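Local structure of Lmo0547 protein (Listeria monocytogenes, 4R9N) at residues I184-F189 with T202-L207. The protein is probably a transcriptional regulator of the SorC family, whose sugar-binding domain probably recognises a carbohydrate effector to control DNA binding. Sequence-based numbering, arbitrary orientation. Where two conformers were deposited one is given.
Sequences INSRFF and THVIGL
Asn185 and Ser186, at the tip of the type I' turn that joins strands 180-184 and 187-190, face the irregular chain of 202-207, with CA atoms 7.2 Å apart for both Asn185-Leu207 and Ser186-Val204. The two strands form a separate antiparallel hairpin beside the seven-stranded parallel, Rossmann-like sheet of the putative sugar-binding domain, and the facing loop leads from helix 199-202 to helix 209-213. Asn185, its CG anti to the backbone N (chi1 -156°), sends ND2 to a lone pair of Leu207 O at 3.0 Å, nearly within its own amide plane. ND2 also donates to Leu83 O, and OD1 is hydrogen-bonded to Ser58 OG, so both ends of the amide are fixed. The Arg187 chain, bent at chi2, runs alongside Val204 in the opposite sense, and Val204 CG1 lies 3.8 Å from Arg187 NE. Arg187 NH2 donates to Gly206 O at 2.8 Å from above the carbonyl plane, a bent bond (132° at the hydrogen), while NH1 forms a salt bridge with Glu195. Val204 CG2 packs 3.5 Å from Ser186 O, a carbonyl oxygen buried here with no hydrogen-bond partner in the model, and touches Ser186 OG, itself hydrogen-bonded to Tyr166 OH. A water in the guanidinium plane accepts from Arg187 NE at 2.8 Å and donates to Asn185 O and, at 2.7 Å, to Leu207 O.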
ATOM      1  N   ILE A 184      -4.892   4.424   2.071  1.00 18.76           N
ATOM      2  CA  ILE A 184      -4.072   3.569   1.187  1.00 18.05           C
ATOM      3  C   ILE A 184      -3.413   4.571   0.232  1.00 17.53           C
ATOM      4  O   ILE A 184      -4.120   5.426  -0.348  1.00 16.61           O
ATOM      5  CB  ILE A 184      -4.928   2.518   0.386  1.00 18.89           C
ATOM      6  CG1 ILE A 184      -5.405   1.399   1.317  1.00 20.21           C
ATOM      7  CG2 ILE A 184      -4.103   1.928  -0.745  1.00 19.59           C
ATOM      8  CD1 ILE A 184      -6.412   0.461   0.665  1.00 22.58           C
ATOM      9  N   ASN A 185      -2.083   4.525   0.116  1.00 16.42           N
ATOM     10  CA  ASN A 185      -1.342   5.381  -0.816  1.00 16.76           C
ATOM     11  C   ASN A 185      -1.667   6.866  -0.546  1.00 16.55           C
ATOM     12  O   ASN A 185      -1.768   7.650  -1.470  1.00 15.65           O
ATOM     13  CB  ASN A 185      -1.628   4.988  -2.275  1.00 17.41           C
ATOM     14  CG  ASN A 185      -0.527   5.405  -3.215  1.00 18.21           C
ATOM     15  OD1 ASN A 185       0.679   5.212  -2.906  1.00 18.77           O
ATOM     16  ND2 ASN A 185      -0.911   5.955  -4.369  1.00 18.36           N
ATOM     17  N   SER A 186      -1.742   7.199   0.752  1.00 15.58           N
ATOM     18  CA  SER A 186      -2.060   8.533   1.229  0.60 17.69           C
ATOM     19  C   SER A 186      -3.389   9.098   0.701  1.00 17.82           C
ATOM     20  O   SER A 186      -3.554  10.331   0.618  1.00 17.37           O
ATOM     21  CB  SER A 186      -0.966   9.541   0.883  0.60 18.70           C
ATOM     22  OG  SER A 186      -1.180  10.794   1.532  0.60 19.36           O
ATOM     23  N   ARG A 187      -4.328   8.228   0.366  1.00 16.68           N
ATOM     24  CA  ARG A 187      -5.698   8.639   0.056  1.00 17.69           C
ATOM     25  C   ARG A 187      -6.600   8.100   1.196  1.00 17.51           C
ATOM     26  O   ARG A 187      -6.564   6.908   1.478  1.00 18.93           O
ATOM     27  CB  ARG A 187      -6.176   8.085  -1.263  1.00 17.04           C
ATOM     28  CG  ARG A 187      -5.368   8.505  -2.438  1.00 18.40           C
ATOM     29  CD  ARG A 187      -5.305  10.018  -2.639  1.00 19.98           C
ATOM     30  NE  ARG A 187      -4.612  10.351  -3.874  1.00 20.87           N
ATOM     31  CZ  ARG A 187      -5.147  10.962  -4.936  1.00 21.82           C
ATOM     32  NH1 ARG A 187      -6.458  11.324  -4.993  1.00 21.78           N
ATOM     33  NH2 ARG A 187      -4.363  11.170  -5.966  1.00 19.51           N
ATOM     34  N   PHE A 188      -7.350   9.002   1.820  1.00 16.50           N
ATOM     35  CA  PHE A 188      -8.136   8.783   3.053  1.00 17.76           C
ATOM     36  C   PHE A 188      -9.554   8.493   2.688  1.00 18.50           C
ATOM     37  O   PHE A 188     -10.167   9.290   1.978  1.00 20.07           O
ATOM     38  CB  PHE A 188      -8.022  10.056   3.871  1.00 19.92           C
ATOM     39  CG  PHE A 188      -6.652  10.253   4.374  1.00 20.84           C
ATOM     40  CD1 PHE A 188      -6.226   9.599   5.524  1.00 22.93           C
ATOM     41  CD2 PHE A 188      -5.735  11.051   3.676  1.00 24.43           C
ATOM     42  CE1 PHE A 188      -4.930   9.730   5.992  1.00 22.93           C
ATOM     43  CE2 PHE A 188      -4.440  11.158   4.135  1.00 23.69           C
ATOM     44  CZ  PHE A 188      -4.043  10.513   5.288  1.00 24.88           C
ATOM     45  N   PHE A 189     -10.067   7.343   3.099  1.00 17.64           N
ATOM     46  CA  PHE A 189     -11.365   6.875   2.685  1.00 18.62           C
ATOM     47  C   PHE A 189     -12.305   6.685   3.864  1.00 19.36           C
ATOM     48  O   PHE A 189     -11.915   6.492   5.009  1.00 20.28           O
ATOM     49  CB  PHE A 189     -11.269   5.578   1.842  1.00 18.71           C
ATOM     50  CG  PHE A 189     -10.520   4.468   2.519  1.00 19.32           C
ATOM     51  CD1 PHE A 189      -9.134   4.319   2.319  1.00 19.53           C
ATOM     52  CD2 PHE A 189     -11.169   3.573   3.346  1.00 20.77           C
ATOM     53  CE1 PHE A 189      -8.434   3.226   2.888  1.00 18.79           C
ATOM     54  CE2 PHE A 189     -10.475   2.510   3.945  1.00 21.21           C
ATOM     55  CZ  PHE A 189      -9.093   2.314   3.690  1.00 19.66           C
ATOM     56  N   THR A 202      -7.118  15.959  -2.362  1.00 21.92           N
ATOM     57  CA  THR A 202      -6.962  16.651  -3.621  1.00 23.74           C
ATOM     58  C   THR A 202      -5.562  17.249  -3.802  1.00 23.31           C
ATOM     59  O   THR A 202      -5.269  17.878  -4.842  1.00 25.88           O
ATOM     60  CB  THR A 202      -7.998  17.789  -3.760  1.00 26.57           C
ATOM     61  OG1 THR A 202      -7.795  18.716  -2.699  1.00 28.60           O
ATOM     62  CG2 THR A 202      -9.425  17.241  -3.738  1.00 28.75           C
ATOM     63  N   HIS A 203      -4.700  17.148  -2.797  1.00 19.29           N
ATOM     64  CA  HIS A 203      -3.368  17.714  -2.850  1.00 20.42           C
ATOM     65  C   HIS A 203      -2.246  16.654  -2.870  1.00 19.46           C
ATOM     66  O   HIS A 203      -1.069  16.950  -2.751  1.00 20.31           O
ATOM     67  CB  HIS A 203      -3.205  18.743  -1.721  1.00 23.00           C
ATOM     68  CG  HIS A 203      -4.006  20.003  -1.955  1.00 23.59           C
ATOM     69  ND1 HIS A 203      -5.384  20.056  -1.801  1.00 25.85           N
ATOM     70  CD2 HIS A 203      -3.641  21.221  -2.389  1.00 27.83           C
ATOM     71  CE1 HIS A 203      -5.822  21.269  -2.119  1.00 27.61           C
ATOM     72  NE2 HIS A 203      -4.779  22.007  -2.434  1.00 27.29           N
ATOM     73  N   VAL A 204      -2.608  15.386  -3.063  1.00 18.14           N
ATOM     74  CA  VAL A 204      -1.632  14.322  -3.067  1.00 18.08           C
ATOM     75  C   VAL A 204      -1.187  14.041  -4.519  1.00 19.11           C
ATOM     76  O   VAL A 204      -2.032  13.927  -5.418  1.00 19.38           O
ATOM     77  CB  VAL A 204      -2.250  13.056  -2.423  1.00 18.93           C
ATOM     78  CG1 VAL A 204      -1.352  11.837  -2.652  1.00 20.00           C
ATOM     79  CG2 VAL A 204      -2.418  13.251  -0.923  1.00 18.85           C
ATOM     80  N   ILE A 205       0.117  13.896  -4.728  1.00 17.50           N
ATOM     81  CA  ILE A 205       0.635  13.496  -6.024  1.00 17.86           C
ATOM     82  C   ILE A 205       0.887  12.001  -5.951  1.00 17.90           C
ATOM     83  O   ILE A 205       1.858  11.557  -5.390  1.00 17.16           O
ATOM     84  CB  ILE A 205       1.915  14.277  -6.395  1.00 19.96           C
ATOM     85  CG1 ILE A 205       1.584  15.806  -6.411  1.00 22.21           C
ATOM     86  CG2 ILE A 205       2.416  13.808  -7.767  1.00 20.30           C
ATOM     87  CD1 ILE A 205       2.695  16.709  -6.805  1.00 25.09           C
ATOM     88  N   GLY A 206      -0.004  11.226  -6.562  1.00 17.22           N
ATOM     89  CA  GLY A 206       0.120   9.794  -6.629  1.00 16.73           C
ATOM     90  C   GLY A 206      -1.220   9.240  -7.110  1.00 15.93           C
ATOM     91  O   GLY A 206      -2.193   9.981  -7.311  1.00 16.36           O
ATOM     92  N   LEU A 207      -1.259   7.925  -7.238  1.00 16.92           N
ATOM     93  CA  LEU A 207      -2.422   7.204  -7.710  1.00 17.67           C
ATOM     94  C   LEU A 207      -3.588   7.341  -6.772  1.00 16.79           C
ATOM     95  O   LEU A 207      -3.415   7.194  -5.549  1.00 17.29           O
ATOM     96  CB  LEU A 207      -2.015   5.726  -7.766  1.00 20.59           C
ATOM     97  CG  LEU A 207      -2.717   4.714  -8.612  1.00 26.61           C
ATOM     98  CD1 LEU A 207      -2.043   4.683  -9.964  1.00 27.69           C
ATOM     99  CD2 LEU A 207      -2.580   3.330  -7.996  1.00 28.74           C
TER
HETATM  100  O   HOH W   1      -2.164   9.083  -3.996  1.00 17.24           O